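Long-range contact in tetracycline repressor protein class G (Acinetobacter baumannii, PDB 6RX9), which represses the tetracycline resistance gene by binding its operator DNA through a helix-turn-helix and loses affinity for it when tetracycline binds: residues V9-E19 and T27-K35. Residues are numbered along the deposited sequence; the frame is centred on the assembly and turned at random.
Sequences VIAAALELLNE and TRKLAERLK
Arg33, Leu16 and Leu30 carry most of the packing between segment 9-19 of helix 6-20 and helix 27-34, the axes of the two segments coming within 9.8 Å at a signed crossing angle of 113°. The Arg33 side chain leaves its helix with CG anti to the backbone N (chi1 175°) and then bends at its next two torsions, which turns the guanidinium back over Leu16. One face of that group rests on Leu16 CD1, 4.1 Å from Arg33 NH1, while its edge is offered to Glu19, whose extended side chain arrives from the opposite direction. The resulting salt bridge is two-pronged but long: Arg33 NH1 donates to Glu19 OE1 at 3.3 Å from the syn side but tilted out of the carboxylate plane, and Arg33 NH2 makes a weak bond to Glu19 OE2. The planes of the two groups are 30° apart. The other methyl of Leu16 reaches the backbone of helix 27-34, CD2 lying 3.8 Å from Leu30 N.

Away from the salt bridge the side chains that meet are aliphatic. Leu30 spreads its two methyls against segment 9-19, CD1 lying against the backbone at 3.7 Å from Ala13 N and CD2 4.0 Å from Val9 CG1. The small side chain of Ala12 points at the facing helix and meets Leu34 CD2 at 3.6 Å.

The pair forms part of the three-helix DNA-binding head of the TetR family, in which helix 27-34 is the first helix of the helix-turn-helix. Leu41 of helix 38-42 touches both Val9 and Leu30, and Leu51 of helix 48-59 packs on Leu30 and Ile10.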
loop_
_atom_site.group_PDB
_atom_site.type_symbol
_atom_site.label_atom_id
_atom_site.label_comp_id
_atom_site.label_asym_id
_atom_site.label_seq_id
_atom_site.Cartn_x
_atom_site.Cartn_y
_atom_site.Cartn_z
ATOM N N VAL A 9 -16.365 23.741 -0.339
ATOM C CA VAL A 9 -14.969 23.790 0.199
ATOM C C VAL A 9 -14.148 22.644 -0.413
ATOM O O VAL A 9 -13.034 22.906 -0.908
ATOM C CB VAL A 9 -14.955 23.730 1.740
ATOM C CG1 VAL A 9 -13.543 23.598 2.292
ATOM C CG2 VAL A 9 -15.649 24.936 2.360
ATOM N N ILE A 10 -14.665 21.416 -0.371
ATOM C CA ILE A 10 -13.898 20.203 -0.791
ATOM C C ILE A 10 -13.758 20.181 -2.317
ATOM O O ILE A 10 -12.704 19.712 -2.799
ATOM C CB ILE A 10 -14.524 18.913 -0.225
ATOM C CG1 ILE A 10 -14.359 18.847 1.295
ATOM C CG2 ILE A 10 -13.947 17.676 -0.906
ATOM C CD1 ILE A 10 -12.920 18.756 1.762
ATOM N N ALA A 11 -14.763 20.662 -3.054
ATOM C CA ALA A 11 -14.710 20.803 -4.529
ATOM C C ALA A 11 -13.478 21.634 -4.912
ATOM O O ALA A 11 -12.741 21.217 -5.826
ATOM C CB ALA A 11 -15.983 21.420 -5.048
ATOM N N ALA A 12 -13.251 22.754 -4.217
ATOM C CA ALA A 12 -12.100 23.666 -4.426
ATOM C C ALA A 12 -10.795 22.985 -3.993
ATOM O O ALA A 12 -9.775 23.166 -4.689
ATOM C CB ALA A 12 -12.323 24.954 -3.672
ATOM N N ALA A 13 -10.823 22.247 -2.878
ATOM C CA ALA A 13 -9.656 21.540 -2.300
ATOM C C ALA A 13 -9.164 20.465 -3.278
ATOM O O ALA A 13 -7.936 20.283 -3.394
ATOM C CB ALA A 13 -10.014 20.948 -0.959
ATOM N N LEU A 14 -10.089 19.782 -3.959
ATOM C CA LEU A 14 -9.762 18.725 -4.954
ATOM C C LEU A 14 -9.044 19.349 -6.157
ATOM O O LEU A 14 -8.008 18.793 -6.566
ATOM C CB LEU A 14 -11.045 17.997 -5.369
ATOM C CG LEU A 14 -11.582 16.991 -4.352
ATOM C CD1 LEU A 14 -12.989 16.549 -4.723
ATOM C CD2 LEU A 14 -10.663 15.786 -4.229
ATOM N N GLU A 15 -9.556 20.464 -6.691
ATOM C CA GLU A 15 -8.931 21.196 -7.829
ATOM C C GLU A 15 -7.515 21.630 -7.432
ATOM O O GLU A 15 -6.594 21.447 -8.246
ATOM C CB GLU A 15 -9.772 22.404 -8.246
ATOM C CG GLU A 15 -11.081 22.019 -8.910
ATOM C CD GLU A 15 -11.840 23.145 -9.591
ATOM O OE1 GLU A 15 -11.458 24.325 -9.416
ATOM O OE2 GLU A 15 -12.821 22.836 -10.296
ATOM N N LEU A 16 -7.362 22.165 -6.216
ATOM C CA LEU A 16 -6.074 22.668 -5.667
ATOM C C LEU A 16 -5.098 21.496 -5.507
ATOM O O LEU A 16 -3.930 21.646 -5.910
ATOM C CB LEU A 16 -6.346 23.364 -4.329
ATOM C CG LEU A 16 -5.187 24.161 -3.732
ATOM C CD1 LEU A 16 -4.557 25.088 -4.764
ATOM C CD2 LEU A 16 -5.661 24.960 -2.525
ATOM N N LEU A 17 -5.569 20.371 -4.961
ATOM C CA LEU A 17 -4.767 19.132 -4.774
ATOM C C LEU A 17 -4.129 18.718 -6.108
ATOM O O LEU A 17 -2.922 18.415 -6.111
ATOM C CB LEU A 17 -5.666 18.024 -4.217
ATOM C CG LEU A 17 -5.033 16.636 -4.123
ATOM C CD1 LEU A 17 -3.773 16.663 -3.269
ATOM C CD2 LEU A 17 -6.031 15.629 -3.574
ATOM N N ASN A 18 -4.909 18.699 -7.194
ATOM C CA ASN A 18 -4.430 18.331 -8.556
ATOM C C ASN A 18 -3.372 19.334 -9.032
ATOM O O ASN A 18 -2.416 18.900 -9.699
ATOM C CB ASN A 18 -5.570 18.243 -9.574
ATOM C CG ASN A 18 -6.141 16.849 -9.719
ATOM O OD1 ASN A 18 -5.483 15.858 -9.405
ATOM N ND2 ASN A 18 -7.366 16.763 -10.210
ATOM N N GLU A 19 -3.538 20.619 -8.703
ATOM C CA GLU A 19 -2.656 21.714 -9.188
ATOM C C GLU A 19 -1.291 21.663 -8.489
ATOM O O GLU A 19 -0.281 21.832 -9.198
ATOM C CB GLU A 19 -3.321 23.078 -8.990
ATOM C CG GLU A 19 -4.399 23.369 -10.021
ATOM C CD GLU A 19 -5.083 24.717 -9.875
ATOM O OE1 GLU A 19 -4.409 25.685 -9.465
ATOM O OE2 GLU A 19 -6.293 24.795 -10.175
ATOM N N THR A 27 -4.459 24.994 4.333
ATOM C CA THR A 27 -5.789 25.593 4.624
ATOM C C THR A 27 -5.777 27.074 4.219
ATOM O O THR A 27 -6.821 27.567 3.764
ATOM C CB THR A 27 -6.178 25.394 6.095
ATOM O OG1 THR A 27 -5.150 25.950 6.914
ATOM C CG2 THR A 27 -6.381 23.938 6.454
ATOM N N ARG A 28 -4.635 27.752 4.349
ATOM C CA ARG A 28 -4.500 29.184 3.971
ATOM C C ARG A 28 -4.675 29.336 2.453
ATOM O O ARG A 28 -5.418 30.245 2.040
ATOM C CB ARG A 28 -3.158 29.756 4.438
ATOM C CG ARG A 28 -3.069 31.271 4.336
ATOM C CD ARG A 28 -4.213 31.978 5.046
ATOM N NE ARG A 28 -4.124 33.424 4.925
ATOM C CZ ARG A 28 -3.325 34.204 5.648
ATOM N NH1 ARG A 28 -3.332 35.512 5.446
ATOM N NH2 ARG A 28 -2.519 33.685 6.559
ATOM N N LYS A 29 -4.030 28.477 1.661
ATOM C CA LYS A 29 -4.124 28.488 0.174
ATOM C C LYS A 29 -5.562 28.168 -0.251
ATOM O O LYS A 29 -6.038 28.782 -1.230
ATOM C CB LYS A 29 -3.118 27.507 -0.436
ATOM C CG LYS A 29 -1.673 27.985 -0.414
ATOM C CD LYS A 29 -0.687 26.935 -0.872
ATOM C CE LYS A 29 0.748 27.410 -0.811
ATOM N NZ LYS A 29 1.693 26.328 -1.170
ATOM N N LEU A 30 -6.232 27.263 0.469
ATOM C CA LEU A 30 -7.642 26.870 0.205
ATOM C C LEU A 30 -8.560 28.085 0.404
ATOM O O LEU A 30 -9.361 28.368 -0.506
ATOM C CB LEU A 30 -8.028 25.716 1.136
ATOM C CG LEU A 30 -9.448 25.175 0.975
ATOM C CD1 LEU A 30 -9.786 24.934 -0.489
ATOM C CD2 LEU A 30 -9.627 23.898 1.781
ATOM N N ALA A 31 -8.440 28.774 1.544
ATOM C CA ALA A 31 -9.247 29.969 1.894
ATOM C C ALA A 31 -9.114 31.018 0.784
ATOM O O ALA A 31 -10.154 31.573 0.365
ATOM C CB ALA A 31 -8.817 30.525 3.230
ATOM N N GLU A 32 -7.881 31.262 0.323
ATOM C CA GLU A 32 -7.544 32.243 -0.746
ATOM C C GLU A 32 -8.279 31.860 -2.038
ATOM O O GLU A 32 -8.905 32.752 -2.644
ATOM C CB GLU A 32 -6.029 32.293 -0.955
ATOM C CG GLU A 32 -5.582 33.307 -1.996
ATOM C CD GLU A 32 -4.078 33.388 -2.216
ATOM O OE1 GLU A 32 -3.383 32.386 -1.951
ATOM O OE2 GLU A 32 -3.604 34.458 -2.655
ATOM N N ARG A 33 -8.212 30.581 -2.424
ATOM C CA ARG A 33 -8.848 30.022 -3.650
ATOM C C ARG A 33 -10.369 30.229 -3.582
ATOM O O ARG A 33 -10.961 30.585 -4.621
ATOM C CB ARG A 33 -8.475 28.543 -3.804
ATOM C CG ARG A 33 -9.163 27.820 -4.956
ATOM C CD ARG A 33 -8.953 28.489 -6.302
ATOM N NE ARG A 33 -7.542 28.659 -6.628
ATOM C CZ ARG A 33 -6.759 27.733 -7.177
ATOM N NH1 ARG A 33 -5.490 28.014 -7.426
ATOM N NH2 ARG A 33 -7.231 26.531 -7.472
ATOM N N LEU A 34 -10.974 30.027 -2.406
ATOM C CA LEU A 34 -12.439 30.168 -2.176
ATOM C C LEU A 34 -12.843 31.649 -2.129
ATOM O O LEU A 34 -14.057 31.920 -2.232
ATOM C CB LEU A 34 -12.813 29.462 -0.869
ATOM C CG LEU A 34 -12.823 27.936 -0.930
ATOM C CD1 LEU A 34 -12.717 27.337 0.464
ATOM C CD2 LEU A 34 -14.071 27.428 -1.639
ATOM N N LYS A 35 -11.875 32.559 -1.967
ATOM C CA LYS A 35 -12.092 34.024 -1.795
ATOM C C LYS A 35 -12.939 34.263 -0.540
ATOM O O LYS A 35 -13.846 35.121 -0.582
ATOM C CB LYS A 35 -12.733 34.635 -3.045
ATOM C CG LYS A 35 -11.845 34.624 -4.280
ATOM C CD LYS A 35 -12.607 34.619 -5.585
ATOM C CE LYS A 35 -11.755 34.157 -6.748
ATOM N NZ LYS A 35 -10.752 35.179 -7.131
#